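Local coordinates for protein arabinan endo-1,5-alpha-l-arabinosidase A (Cellvibrio cellulosa, PDB 1GYD) that cleaves alpha-1,5-linked arabinan of the plant cell wall, releasing almost exclusively arabinotriose, and folds as a five-bladed beta-propeller, at residues A[2-7]-A[18-23]; A[41-46]-A[59-64]; A[76-81]-A[124-129]; A[252-257]-A[305-310]. All coordinates share one frame; numbering follows the deposited sequence.

How the interactions relate
Interactions 1, 2 and 3 form a connected series around the catalytic cleft, whereas interaction 4, which joins strand 254-265 to the helix near the C terminus, stands apart. Interaction 1 contains Asp6, assigned as the proton acceptor; its centre is about 10 Å from that of interaction 2, and Gly22 N bonds to Leu61 O at 3.1 Å where strands 22-23 and 60-69 pair. Interaction 2 continues into interaction 3, centres about 11 Å apart, through Trp62 O and Ser78 N, 2.9 Å apart on neighbouring strands. Asp6 and Asp126, from interactions 1 and 3, both approach His259, the assigned calcium ligand. Interaction 4 lies about 17 Å from interaction 1, centre to centre, without touching it.

Interaction 1 of 4, residues A[2-7]-A[18-23]; sequences VDVHDP and LFSTGP
Thr21 and Asp6 meet through their side-chain oxygens: OG1 of Thr21 donates to Asp6 OD2, although the modelled 2.4 Å is too short to be trusted as an exact length. The side chains cross at a slant, and the threonine methyl CG2 stays farther from the carboxylate. Beside them, Thr21 N binds His5 O at 2.9 Å. One residue back, the hydroxyl of Ser20 accepts from His5 N in a nearly straight bond (3.2 Å, 167°) and donates to Thr21 O in its own segment; chi1 of 159° swings it away from its own N toward His5 N. Separately, Ser20 CB lies 3.6 Å from Val4 CG1. The apolar end of the contact is Leu18, whose two methyls part: CD2 reaches Val4 CG1 at 3.9 Å and CD1 reaches Pro7 CB at 3.8 Å. A CA-H...O contact from Pro7 CA to Phe19 O lies next to this packing.

Within segment 2-7, His5 ND1 donates to the same Asp6 OD2 at 2.9 Å, approaching from above the carboxylate plane. In the second shell, Tyr276 OH bonds His5 NE2, His274 stacks on the imidazole, and Ala63 N bonds Thr21 OG1. One carboxylate oxygen of the assigned proton acceptor is thus met by the imidazole and, if the short contact is real, by the hydroxyl, which would probably limit its rotation; both donors are themselves tied into the surrounding propeller.

Interaction 2 of 4, residues A[41-46]-A[59-64]; sequences RAFATE and GHLWAP
Gly59 faces Thr45 and Glu46, and its carbonyl oxygen is bridged to that of Thr45 by one water. This water donates to both, at 2.9 Å to Thr45 O and at 2.5 Å to Gly59 O, the second length being doubtfully short, so the two oxygens, which could not bond each other, are joined through it. The side chain of Glu46 reaches over to the glycine as well: CG sits between the backbone N and the carbonyl carbon (chi1 70°), the chain runs on extended, and OE1 ends 4.0 Å from Gly59 CA, a van der Waals approach. Within segment 41-46, Arg41 ties the loop together. Its NE donates to Phe43 O at 2.9 Å, in the carbonyl plane, and its NH2 makes a weak bond to the same Thr45 O that takes the water.

Two residues farther along, Leu61 supplies the apolar part. Its CD1 methyl meets Phe43 CD2 at 3.7 Å, the side chains crossing at about a right angle. The rings of Phe43 and Tyr77 meet edge-to-face, and Tyr77 also touches Leu61, so the pair is covered from the neighbouring strand 72-79.

The arrangement belongs to a blade-to-blade connection of the beta-propeller: the chain leaves strand 35-41 of one sheet and re-enters at strand 60-69 of the next, just after Gly59, which with Asp58 and His60 is assigned to substrate binding.

Interaction 3 of 4, residues A[76-81]-A[124-129]; sequences YYSVSA and AIDPAI
Ser78 and Asp126 share the one hydrogen bond that crosses between the segments: Asp126 N points almost straight at Ser78 OG (3.2 Å, 177°). The hydroxyl stands anti to its own carbonyl carbon, chi1 -35°, and is used twice, since it also bonds to Trp62 O on the adjoining strand. A buried backbone N-H is thereby satisfied by a side chain, where a regular sheet would offer a carbonyl. The hydroxyl oxygen further lies 3.5 Å from Pro127 CD.

Aliphatic packing continues on both sides of this bond. Toward one end, the CG2 methyl of Ile125 lies against both Ser80 CB (3.6 Å) and Ser78 CB (3.9 Å). Toward the other, Pro127 presses its ring carbon CG against Tyr76 CB at 3.6 Å.

The aromatic component is a CH-pi contact. Ile129 crosses Tyr76 at about a right angle and sets CD1 over one ring face, 3.7 Å from the centroid and 16° off the normal, while CG1 lies 3.5 Å from CE1, nearer the rim. The phenol oxygen is held elsewhere, by Leu157 O.

The two backbones run in nearly opposite directions, yet they belong to different blades. Strand 72-79 lies between strands 60-69 and 87-94, whereas segment 124-129 leads into strand 128-131, the edge of the following sheet next to strand 137-141. Asp65 on strand 60-69 spans the junction, bonding through its backbone to Tyr76 and through its side chain to Ile129 N.

Interaction 4 of 4, residues A[252-257]-A[305-310]; sequences KRWVGL and ELDSYI
A short C-terminal helix, 305-308, docks on the start of strand 254-265, the edge strand of the sheet it forms with strands 268-277, 283-293 and 299-300, and Trp254 is the main platform. Leu306 places CB over one face of the indole, 3.8 Å from the centroid of the five-membered ring and 23° off its normal. The two side chains slide past each other in opposite directions, and Leu306 CD1 also meets Leu257 CD2 at 3.7 Å.

Asp307, the next helical residue, deals with the indole edge. Its OD1 accepts from Trp254 NE1 in a fairly straight bond (2.9 Å, 167°) that lies in the ring plane but comes to the carboxylate from above its plane. The carboxylate is also clasped by Arg253, whose chain bends at chi2 and chi3 to bring NH1 round to both oxygens: a straight bond to OD2 at 3.0 Å, on the syn side but 33° out of the carboxylate plane, and a weak one to OD1 at 2.8 Å, both within a salt bridge. OD1 therefore takes two donors and holds the indole and the guanidinium around one acid, a charged group at the margin of the apolar packing.

Behind the helix, NZ of Lys287 on strand 283-293 hydrogen-bonds to Leu306 O and Tyr309 O, and its side chain touches Trp254. Ile248 of strand 245-248, from the preceding sheet, closes on Leu257 and Leu306, and the chain then continues to strand 312-313 beside strand 35-41.

Interaction 1 of 4, residues A[2-7]-A[18-23]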
loop_
_atom_site.group_PDB
_atom_site.type_symbol
_atom_site.label_atom_id
_atom_site.label_comp_id
_atom_site.label_asym_id
_atom_site.label_seq_id
_atom_site.Cartn_x
_atom_site.Cartn_y
_atom_site.Cartn_z
ATOM N N VAL A 2 0.109 -14.375 12.254
ATOM C CA VAL A 2 -0.945 -13.777 11.441
ATOM C C VAL A 2 -0.492 -13.685 9.982
ATOM O O VAL A 2 0.509 -13.001 9.671
ATOM C CB VAL A 2 -1.354 -12.362 11.944
ATOM C CG1 VAL A 2 -2.505 -11.801 11.097
ATOM C CG2 VAL A 2 -1.779 -12.402 13.381
ATOM N N ASP A 3 -1.223 -14.369 9.098
ATOM C CA ASP A 3 -0.956 -14.273 7.658
ATOM C C ASP A 3 -1.776 -13.145 7.001
ATOM O O ASP A 3 -3.026 -13.142 6.998
ATOM C CB ASP A 3 -1.110 -15.614 6.920
ATOM C CG ASP A 3 -2.497 -16.183 7.010
ATOM O OD1 ASP A 3 -3.125 -16.122 8.099
ATOM O OD2 ASP A 3 -3.030 -16.740 6.028
ATOM N N VAL A 4 -1.032 -12.161 6.494
ATOM C CA VAL A 4 -1.604 -11.035 5.768
ATOM C C VAL A 4 -0.768 -10.727 4.546
ATOM O O VAL A 4 0.390 -11.102 4.489
ATOM C CB VAL A 4 -1.667 -9.751 6.622
ATOM C CG1 VAL A 4 -2.727 -9.869 7.702
ATOM C CG2 VAL A 4 -0.299 -9.403 7.211
ATOM N N HIS A 5 -1.365 -10.028 3.585
ATOM C CA HIS A 5 -0.652 -9.487 2.415
ATOM C C HIS A 5 -0.987 -8.002 2.285
ATOM O O HIS A 5 -2.141 -7.626 2.406
ATOM C CB HIS A 5 -1.094 -10.245 1.158
ATOM C CG HIS A 5 0.001 -10.516 0.160
ATOM N ND1 HIS A 5 0.007 -9.953 -1.101
ATOM C CD2 HIS A 5 1.082 -11.336 0.210
ATOM C CE1 HIS A 5 1.052 -10.402 -1.777
ATOM N NE2 HIS A 5 1.722 -11.241 -1.005
ATOM N N ASP A 6 0.017 -7.160 2.045
ATOM C CA ASP A 6 -0.217 -5.751 1.745
ATOM C C ASP A 6 -0.904 -5.018 2.914
ATOM O O ASP A 6 -1.948 -4.384 2.757
ATOM C CB ASP A 6 -1.010 -5.619 0.431
ATOM C CG ASP A 6 -0.548 -6.623 -0.636
ATOM O OD1 ASP A 6 0.672 -6.681 -0.936
ATOM O OD2 ASP A 6 -1.325 -7.423 -1.199
ATOM N N PRO A 7 -0.300 -5.101 4.098
ATOM C CA PRO A 7 -0.961 -4.665 5.319
ATOM C C PRO A 7 -0.954 -3.164 5.550
ATOM O O PRO A 7 0.095 -2.542 5.489
ATOM C CB PRO A 7 -0.138 -5.353 6.395
ATOM C CG PRO A 7 1.261 -5.400 5.791
ATOM C CD PRO A 7 1.034 -5.665 4.359
ATOM N N LEU A 18 -6.052 -3.473 11.575
ATOM C CA LEU A 18 -5.192 -3.949 10.509
ATOM C C LEU A 18 -6.099 -4.356 9.344
ATOM O O LEU A 18 -7.190 -4.903 9.550
ATOM C CB LEU A 18 -4.379 -5.145 11.010
ATOM C CG LEU A 18 -3.723 -6.123 10.034
ATOM C CD1 LEU A 18 -2.475 -5.513 9.406
ATOM C CD2 LEU A 18 -3.376 -7.429 10.734
ATOM N N PHE A 19 -5.659 -4.039 8.136
ATOM C CA PHE A 19 -6.365 -4.390 6.918
ATOM C C PHE A 19 -5.390 -5.072 5.968
ATOM O O PHE A 19 -4.219 -4.636 5.810
ATOM C CB PHE A 19 -6.934 -3.145 6.233
ATOM C CG PHE A 19 -7.837 -2.303 7.103
ATOM C CD1 PHE A 19 -7.311 -1.483 8.101
ATOM C CD2 PHE A 19 -9.211 -2.283 6.882
ATOM C CE1 PHE A 19 -8.146 -0.673 8.874
ATOM C CE2 PHE A 19 -10.040 -1.481 7.643
ATOM C CZ PHE A 19 -9.509 -0.674 8.643
ATOM N N SER A 20 -5.890 -6.084 5.278
ATOM C CA SER A 20 -5.073 -6.950 4.453
ATOM C C SER A 20 -5.769 -7.243 3.136
ATOM O O SER A 20 -7.001 -7.372 3.079
ATOM C CB SER A 20 -4.809 -8.270 5.191
ATOM O OG SER A 20 -4.437 -9.322 4.313
ATOM N N THR A 21 -4.979 -7.374 2.073
ATOM C CA THR A 21 -5.450 -8.068 0.867
ATOM C C THR A 21 -6.165 -9.346 1.307
ATOM O O THR A 21 -5.617 -10.114 2.095
ATOM C CB THR A 21 -4.267 -8.462 -0.052
ATOM O OG1 THR A 21 -3.617 -7.297 -0.611
ATOM C CG2 THR A 21 -4.745 -9.266 -1.264
ATOM N N GLY A 22 -7.379 -9.553 0.789
ATOM C CA GLY A 22 -8.168 -10.762 1.014
ATOM C C GLY A 22 -9.643 -10.559 0.666
ATOM O O GLY A 22 -10.016 -9.458 0.287
ATOM N N PRO A 23 -10.491 -11.594 0.791
ATOM C CA PRO A 23 -11.925 -11.453 0.472
ATOM C C PRO A 23 -12.594 -10.288 1.205
ATOM O O PRO A 23 -12.630 -10.286 2.424
ATOM C CB PRO A 23 -12.517 -12.802 0.887
ATOM C CG PRO A 23 -11.391 -13.760 0.738
ATOM C CD PRO A 23 -10.157 -12.978 1.175
#

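Interaction 2 of 4, residues A[41-46]-A[59-64]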
loop_
_atom_site.group_PDB
_atom_site.type_symbol
_atom_site.label_atom_id
_atom_site.label_comp_id
_atom_site.label_asym_id
_atom_site.label_seq_id
_atom_site.Cartn_x
_atom_site.Cartn_y
_atom_site.Cartn_z
ATOM N N ARG A 41 -14.895 -8.411 7.461
ATOM C CA ARG A 41 -14.493 -8.092 6.089
ATOM C C ARG A 41 -15.276 -6.817 5.729
ATOM O O ARG A 41 -16.468 -6.702 6.044
ATOM C CB ARG A 41 -14.713 -9.263 5.100
ATOM C CG ARG A 41 -16.026 -10.069 5.245
ATOM C CD ARG A 41 -16.086 -11.330 4.357
ATOM N NE ARG A 41 -15.941 -10.995 2.940
ATOM C CZ ARG A 41 -15.795 -11.859 1.930
ATOM N NH1 ARG A 41 -15.769 -13.175 2.130
ATOM N NH2 ARG A 41 -15.677 -11.382 0.696
ATOM N N ALA A 42 -14.598 -5.833 5.140
ATOM C CA ALA A 42 -15.244 -4.547 4.855
ATOM C C ALA A 42 -16.480 -4.765 3.988
ATOM O O ALA A 42 -17.567 -4.250 4.297
ATOM C CB ALA A 42 -14.282 -3.602 4.180
ATOM N N PHE A 43 -16.285 -5.557 2.927
ATOM C CA PHE A 43 -17.327 -5.970 1.978
ATOM C C PHE A 43 -17.742 -7.390 2.329
ATOM O O PHE A 43 -16.897 -8.238 2.552
ATOM C CB PHE A 43 -16.783 -5.907 0.530
ATOM C CG PHE A 43 -16.883 -4.534 -0.098
ATOM C CD1 PHE A 43 -18.091 -4.104 -0.618
ATOM C CD2 PHE A 43 -15.781 -3.669 -0.154
ATOM C CE1 PHE A 43 -18.219 -2.846 -1.194
ATOM C CE2 PHE A 43 -15.906 -2.390 -0.738
ATOM C CZ PHE A 43 -17.134 -1.993 -1.257
ATOM N N ALA A 44 -19.048 -7.624 2.378
ATOM C CA ALA A 44 -19.664 -8.900 2.774
ATOM C C ALA A 44 -19.323 -9.964 1.742
ATOM O O ALA A 44 -18.935 -11.109 2.027
ATOM C CB ALA A 44 -21.185 -8.725 2.806
ATOM N N THR A 45 -19.524 -9.512 0.521
ATOM C CA THR A 45 -19.293 -10.238 -0.693
ATOM C C THR A 45 -18.267 -9.378 -1.440
ATOM O O THR A 45 -17.085 -9.429 -1.104
ATOM C CB THR A 45 -20.612 -10.357 -1.427
ATOM O OG1 THR A 45 -21.322 -9.111 -1.428
ATOM C CG2 THR A 45 -21.554 -11.272 -0.675
ATOM N N GLU A 46 -18.695 -8.557 -2.395
ATOM C CA GLU A 46 -17.748 -7.678 -3.122
ATOM C C GLU A 46 -18.422 -6.365 -3.547
ATOM O O GLU A 46 -19.639 -6.229 -3.392
ATOM C CB GLU A 46 -17.190 -8.423 -4.341
ATOM C CG GLU A 46 -18.217 -8.639 -5.422
ATOM C CD GLU A 46 -17.870 -9.767 -6.400
ATOM O OE1 GLU A 46 -17.333 -10.827 -5.979
ATOM O OE2 GLU A 46 -18.138 -9.569 -7.610
ATOM N N GLY A 59 -13.215 -12.275 -5.975
ATOM C CA GLY A 59 -13.739 -11.932 -4.657
ATOM C C GLY A 59 -12.708 -11.285 -3.731
ATOM O O GLY A 59 -13.084 -10.669 -2.732
ATOM N N HIS A 60 -11.418 -11.416 -4.082
ATOM C CA HIS A 60 -10.278 -10.911 -3.293
ATOM C C HIS A 60 -9.957 -9.487 -3.691
ATOM O O HIS A 60 -9.474 -9.247 -4.786
ATOM C CB HIS A 60 -8.994 -11.733 -3.517
ATOM C CG HIS A 60 -9.045 -13.131 -2.979
ATOM N ND1 HIS A 60 -8.329 -13.532 -1.869
ATOM C CD2 HIS A 60 -9.715 -14.231 -3.409
ATOM C CE1 HIS A 60 -8.555 -14.813 -1.639
ATOM N NE2 HIS A 60 -9.395 -15.259 -2.556
ATOM N N LEU A 61 -10.231 -8.541 -2.807
ATOM C CA LEU A 61 -9.784 -7.175 -3.011
ATOM C C LEU A 61 -8.298 -7.065 -2.622
ATOM O O LEU A 61 -7.814 -7.832 -1.768
ATOM C CB LEU A 61 -10.670 -6.218 -2.210
ATOM C CG LEU A 61 -12.139 -6.230 -2.670
ATOM C CD1 LEU A 61 -13.029 -5.583 -1.638
ATOM C CD2 LEU A 61 -12.322 -5.533 -3.978
ATOM N N TRP A 62 -7.580 -6.156 -3.280
ATOM C CA TRP A 62 -6.113 -6.029 -3.119
ATOM C C TRP A 62 -5.705 -4.689 -2.536
ATOM O O TRP A 62 -6.345 -3.661 -2.777
ATOM C CB TRP A 62 -5.342 -6.133 -4.445
ATOM C CG TRP A 62 -5.424 -7.416 -5.251
ATOM C CD1 TRP A 62 -6.110 -8.548 -4.941
ATOM C CD2 TRP A 62 -4.791 -7.673 -6.524
ATOM N NE1 TRP A 62 -5.942 -9.492 -5.929
ATOM C CE2 TRP A 62 -5.141 -8.984 -6.913
ATOM C CE3 TRP A 62 -3.960 -6.925 -7.379
ATOM C CZ2 TRP A 62 -4.695 -9.560 -8.116
ATOM C CZ3 TRP A 62 -3.511 -7.501 -8.568
ATOM C CH2 TRP A 62 -3.878 -8.792 -8.924
ATOM N N ALA A 63 -4.610 -4.731 -1.777
ATOM C CA ALA A 63 -3.775 -3.574 -1.502
ATOM C C ALA A 63 -4.537 -2.394 -0.908
ATOM O O ALA A 63 -4.664 -1.339 -1.538
ATOM C CB ALA A 63 -3.060 -3.177 -2.758
ATOM N N PRO A 64 -5.088 -2.583 0.293
ATOM C CA PRO A 64 -5.870 -1.530 0.928
ATOM C C PRO A 64 -5.030 -0.368 1.437
ATOM O O PRO A 64 -3.792 -0.451 1.545
ATOM C CB PRO A 64 -6.552 -2.251 2.103
ATOM C CG PRO A 64 -5.713 -3.454 2.386
ATOM C CD PRO A 64 -5.086 -3.829 1.085
HETATM O O HOH W 1 -14.563 -8.681 -2.222
#

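Interaction 3 of 4, residues A[76-81]-A[124-129]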
loop_
_atom_site.group_PDB
_atom_site.type_symbol
_atom_site.label_atom_id
_atom_site.label_comp_id
_atom_site.label_asym_id
_atom_site.label_seq_id
_atom_site.Cartn_x
_atom_site.Cartn_y
_atom_site.Cartn_z
ATOM N N TYR A 76 -9.551 2.681 1.091
ATOM C CA TYR A 76 -9.293 2.445 -0.311
ATOM C C TYR A 76 -8.949 0.966 -0.536
ATOM O O TYR A 76 -8.412 0.300 0.353
ATOM C CB TYR A 76 -8.199 3.397 -0.819
ATOM C CG TYR A 76 -8.612 4.825 -0.605
ATOM C CD1 TYR A 76 -8.401 5.450 0.619
ATOM C CD2 TYR A 76 -9.268 5.533 -1.591
ATOM C CE1 TYR A 76 -8.833 6.747 0.858
ATOM C CE2 TYR A 76 -9.689 6.854 -1.365
ATOM C CZ TYR A 76 -9.477 7.446 -0.139
ATOM O OH TYR A 76 -9.867 8.757 0.101
ATOM N N TYR A 77 -9.302 0.458 -1.711
ATOM C CA TYR A 77 -9.105 -0.948 -2.068
ATOM C C TYR A 77 -8.993 -1.066 -3.582
ATOM O O TYR A 77 -9.433 -0.154 -4.309
ATOM C CB TYR A 77 -10.304 -1.784 -1.600
ATOM C CG TYR A 77 -11.624 -1.282 -2.120
ATOM C CD1 TYR A 77 -12.364 -0.312 -1.425
ATOM C CD2 TYR A 77 -12.148 -1.781 -3.300
ATOM C CE1 TYR A 77 -13.586 0.143 -1.909
ATOM C CE2 TYR A 77 -13.350 -1.335 -3.794
ATOM C CZ TYR A 77 -14.065 -0.374 -3.114
ATOM O OH TYR A 77 -15.268 0.044 -3.651
ATOM N N SER A 78 -8.451 -2.194 -4.057
ATOM C CA SER A 78 -8.198 -2.389 -5.489
ATOM C C SER A 78 -8.968 -3.590 -6.011
ATOM O O SER A 78 -8.949 -4.670 -5.410
ATOM C CB SER A 78 -6.703 -2.578 -5.824
ATOM O OG SER A 78 -5.847 -1.817 -4.994
ATOM N N VAL A 79 -9.682 -3.364 -7.109
ATOM C CA VAL A 79 -10.257 -4.413 -7.921
ATOM C C VAL A 79 -9.351 -4.550 -9.128
ATOM O O VAL A 79 -9.018 -3.551 -9.778
ATOM C CB VAL A 79 -11.657 -4.036 -8.431
ATOM C CG1 VAL A 79 -12.131 -5.055 -9.420
ATOM C CG2 VAL A 79 -12.643 -3.937 -7.275
ATOM N N SER A 80 -8.954 -5.776 -9.432
ATOM C CA SER A 80 -8.079 -6.016 -10.555
ATOM C C SER A 80 -8.150 -7.470 -11.030
ATOM O O SER A 80 -9.011 -8.259 -10.591
ATOM C CB SER A 80 -6.641 -5.619 -10.186
ATOM O OG SER A 80 -5.743 -5.837 -11.257
ATOM N N ALA A 81 -7.304 -7.784 -12.007
ATOM C CA ALA A 81 -7.095 -9.162 -12.466
ATOM C C ALA A 81 -5.614 -9.428 -12.711
ATOM O O ALA A 81 -4.855 -8.559 -13.203
ATOM C CB ALA A 81 -7.873 -9.416 -13.731
ATOM N N ALA A 124 -4.275 0.759 -12.115
ATOM C CA ALA A 124 -4.996 1.392 -11.020
ATOM C C ALA A 124 -5.184 0.433 -9.844
ATOM O O ALA A 124 -6.304 -0.028 -9.534
ATOM C CB ALA A 124 -6.317 1.906 -11.514
ATOM N N ILE A 125 -4.056 0.107 -9.226
ATOM C CA ILE A 125 -4.001 -0.620 -7.969
ATOM C C ILE A 125 -3.026 0.062 -6.996
ATOM O O ILE A 125 -2.189 0.859 -7.403
ATOM C CB ILE A 125 -3.614 -2.107 -8.188
ATOM C CG1 ILE A 125 -2.210 -2.251 -8.769
ATOM C CG2 ILE A 125 -4.639 -2.802 -9.073
ATOM C CD1 ILE A 125 -1.712 -3.743 -8.837
ATOM N N ASP A 126 -3.181 -0.254 -5.716
ATOM C CA ASP A 126 -2.204 0.059 -4.655
ATOM C C ASP A 126 -2.166 1.461 -4.186
ATOM O O ASP A 126 -1.109 2.088 -4.180
ATOM C CB ASP A 126 -0.817 -0.401 -5.057
ATOM C CG ASP A 126 -0.848 -1.811 -5.465
ATOM O OD1 ASP A 126 -1.942 -2.291 -5.772
ATOM O OD2 ASP A 126 0.046 -2.564 -5.490
ATOM N N PRO A 127 -3.321 1.940 -3.750
ATOM C CA PRO A 127 -3.438 3.309 -3.244
ATOM C C PRO A 127 -2.685 3.543 -1.931
ATOM O O PRO A 127 -2.513 2.637 -1.112
ATOM C CB PRO A 127 -4.955 3.478 -3.028
ATOM C CG PRO A 127 -5.459 2.096 -2.831
ATOM C CD PRO A 127 -4.597 1.217 -3.686
ATOM N N ALA A 128 -2.211 4.770 -1.780
ATOM C CA ALA A 128 -1.723 5.281 -0.517
ATOM C C ALA A 128 -2.102 6.739 -0.449
ATOM O O ALA A 128 -1.912 7.469 -1.437
ATOM C CB ALA A 128 -0.226 5.138 -0.399
ATOM N N ILE A 129 -2.633 7.161 0.702
ATOM C CA ILE A 129 -3.121 8.526 0.854
ATOM C C ILE A 129 -2.145 9.378 1.652
ATOM O O ILE A 129 -1.714 8.970 2.727
ATOM C CB ILE A 129 -4.492 8.552 1.544
ATOM C CG1 ILE A 129 -5.460 7.550 0.912
ATOM C CG2 ILE A 129 -5.073 9.970 1.508
ATOM C CD1 ILE A 129 -5.672 7.708 -0.589
#

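Interaction 4 of 4, residues A[252-257]-A[305-310]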
loop_
_atom_site.group_PDB
_atom_site.type_symbol
_atom_site.label_atom_id
_atom_site.label_comp_id
_atom_site.label_asym_id
_atom_site.label_seq_id
_atom_site.Cartn_x
_atom_site.Cartn_y
_atom_site.Cartn_z
ATOM N N LYS A 252 17.771 -16.059 3.839
ATOM C CA LYS A 252 17.406 -17.480 3.678
ATOM C C LYS A 252 16.077 -17.833 4.338
ATOM O O LYS A 252 15.405 -18.796 3.946
ATOM C CB LYS A 252 18.442 -18.406 4.330
ATOM C CG LYS A 252 19.864 -18.337 3.808
ATOM C CD LYS A 252 20.758 -19.212 4.693
ATOM C CE LYS A 252 22.228 -19.176 4.301
ATOM N NZ LYS A 252 22.987 -20.202 5.065
ATOM N N ARG A 253 15.747 -17.091 5.386
ATOM C CA ARG A 253 14.594 -17.386 6.223
ATOM C C ARG A 253 13.342 -16.639 5.744
ATOM O O ARG A 253 12.227 -17.149 5.893
ATOM C CB ARG A 253 14.912 -17.055 7.693
ATOM C CG ARG A 253 15.191 -18.289 8.603
ATOM C CD ARG A 253 16.654 -18.540 9.065
ATOM N NE ARG A 253 17.530 -17.362 9.070
ATOM C CZ ARG A 253 17.332 -16.256 9.786
ATOM N NH1 ARG A 253 16.273 -16.144 10.572
ATOM N NH2 ARG A 253 18.192 -15.241 9.705
ATOM N N TRP A 254 13.539 -15.447 5.173
ATOM C CA TRP A 254 12.458 -14.620 4.645
ATOM C C TRP A 254 12.728 -14.276 3.189
ATOM O O TRP A 254 13.423 -13.307 2.886
ATOM C CB TRP A 254 12.309 -13.333 5.458
ATOM C CG TRP A 254 12.091 -13.642 6.868
ATOM C CD1 TRP A 254 13.031 -13.661 7.848
ATOM C CD2 TRP A 254 10.863 -14.033 7.473
ATOM N NE1 TRP A 254 12.463 -14.034 9.042
ATOM C CE2 TRP A 254 11.129 -14.273 8.843
ATOM C CE3 TRP A 254 9.560 -14.204 7.006
ATOM C CZ2 TRP A 254 10.141 -14.674 9.752
ATOM C CZ3 TRP A 254 8.568 -14.609 7.909
ATOM C CH2 TRP A 254 8.872 -14.838 9.272
ATOM N N VAL A 255 12.174 -15.084 2.292
ATOM C CA VAL A 255 12.454 -14.950 0.872
ATOM C C VAL A 255 11.410 -14.015 0.263
ATOM O O VAL A 255 10.249 -14.409 0.012
ATOM C CB VAL A 255 12.483 -16.310 0.175
ATOM C CG1 VAL A 255 12.775 -16.146 -1.305
ATOM C CG2 VAL A 255 13.551 -17.198 0.823
ATOM N N GLY A 256 11.838 -12.769 0.070
ATOM C CA GLY A 256 10.985 -11.737 -0.475
ATOM C C GLY A 256 10.108 -11.113 0.591
ATOM O O GLY A 256 9.616 -11.808 1.480
ATOM N N LEU A 257 9.924 -9.797 0.498
ATOM C CA LEU A 257 9.112 -9.031 1.443
ATOM C C LEU A 257 8.811 -7.654 0.878
ATOM O O LEU A 257 9.556 -7.161 0.021
ATOM C CB LEU A 257 9.834 -8.877 2.794
ATOM C CG LEU A 257 11.307 -8.425 2.795
ATOM C CD1 LEU A 257 11.478 -6.974 2.480
ATOM C CD2 LEU A 257 11.940 -8.709 4.151
ATOM N N GLU A 305 14.530 -8.152 13.140
ATOM C CA GLU A 305 13.137 -8.028 13.594
ATOM C C GLU A 305 12.124 -8.788 12.730
ATOM O O GLU A 305 10.976 -8.958 13.132
ATOM C CB GLU A 305 12.723 -6.558 13.729
ATOM C CG GLU A 305 13.266 -5.919 15.005
ATOM C CD GLU A 305 13.028 -4.421 15.094
ATOM O OE1 GLU A 305 12.242 -3.880 14.297
ATOM O OE2 GLU A 305 13.639 -3.782 15.972
ATOM N N LEU A 306 12.548 -9.214 11.543
ATOM C CA LEU A 306 11.799 -10.187 10.755
ATOM C C LEU A 306 11.602 -11.472 11.569
ATOM O O LEU A 306 10.571 -12.132 11.460
ATOM C CB LEU A 306 12.521 -10.487 9.432
ATOM C CG LEU A 306 12.667 -9.326 8.443
ATOM C CD1 LEU A 306 13.650 -9.693 7.319
ATOM C CD2 LEU A 306 11.293 -8.906 7.884
ATOM N N ASP A 307 12.589 -11.812 12.398
ATOM C CA ASP A 307 12.487 -12.964 13.325
ATOM C C ASP A 307 11.868 -12.629 14.684
ATOM O O ASP A 307 11.028 -13.362 15.162
ATOM C CB ASP A 307 13.861 -13.582 13.570
ATOM C CG ASP A 307 14.574 -13.950 12.290
ATOM O OD1 ASP A 307 13.995 -14.691 11.475
ATOM O OD2 ASP A 307 15.717 -13.555 12.010
ATOM N N SER A 308 12.292 -11.531 15.307
ATOM C CA SER A 308 11.872 -11.190 16.681
ATOM C C SER A 308 10.414 -10.711 16.787
ATOM O O SER A 308 9.775 -10.898 17.824
ATOM C CB SER A 308 12.832 -10.165 17.317
ATOM O OG SER A 308 12.620 -8.836 16.842
ATOM N N TYR A 309 9.893 -10.095 15.726
ATOM C CA TYR A 309 8.458 -9.803 15.650
ATOM C C TYR A 309 7.696 -11.080 15.299
ATOM O O TYR A 309 7.856 -11.650 14.218
ATOM C CB TYR A 309 8.092 -8.697 14.632
ATOM C CG TYR A 309 6.598 -8.377 14.712
ATOM C CD1 TYR A 309 6.100 -7.465 15.658
ATOM C CD2 TYR A 309 5.672 -9.051 13.901
ATOM C CE1 TYR A 309 4.727 -7.194 15.754
ATOM C CE2 TYR A 309 4.311 -8.786 13.995
ATOM C CZ TYR A 309 3.840 -7.858 14.916
ATOM O OH TYR A 309 2.484 -7.605 15.011
ATOM N N ILE A 310 6.866 -11.518 16.235
ATOM C CA ILE A 310 6.058 -12.708 16.073
ATOM C C ILE A 310 4.630 -12.376 16.499
ATOM O O ILE A 310 4.318 -12.349 17.691
ATOM C CB ILE A 310 6.639 -13.861 16.919
ATOM C CG1 ILE A 310 8.072 -14.187 16.464
ATOM C CG2 ILE A 310 5.755 -15.103 16.814
ATOM C CD1 ILE A 310 8.815 -15.102 17.398
#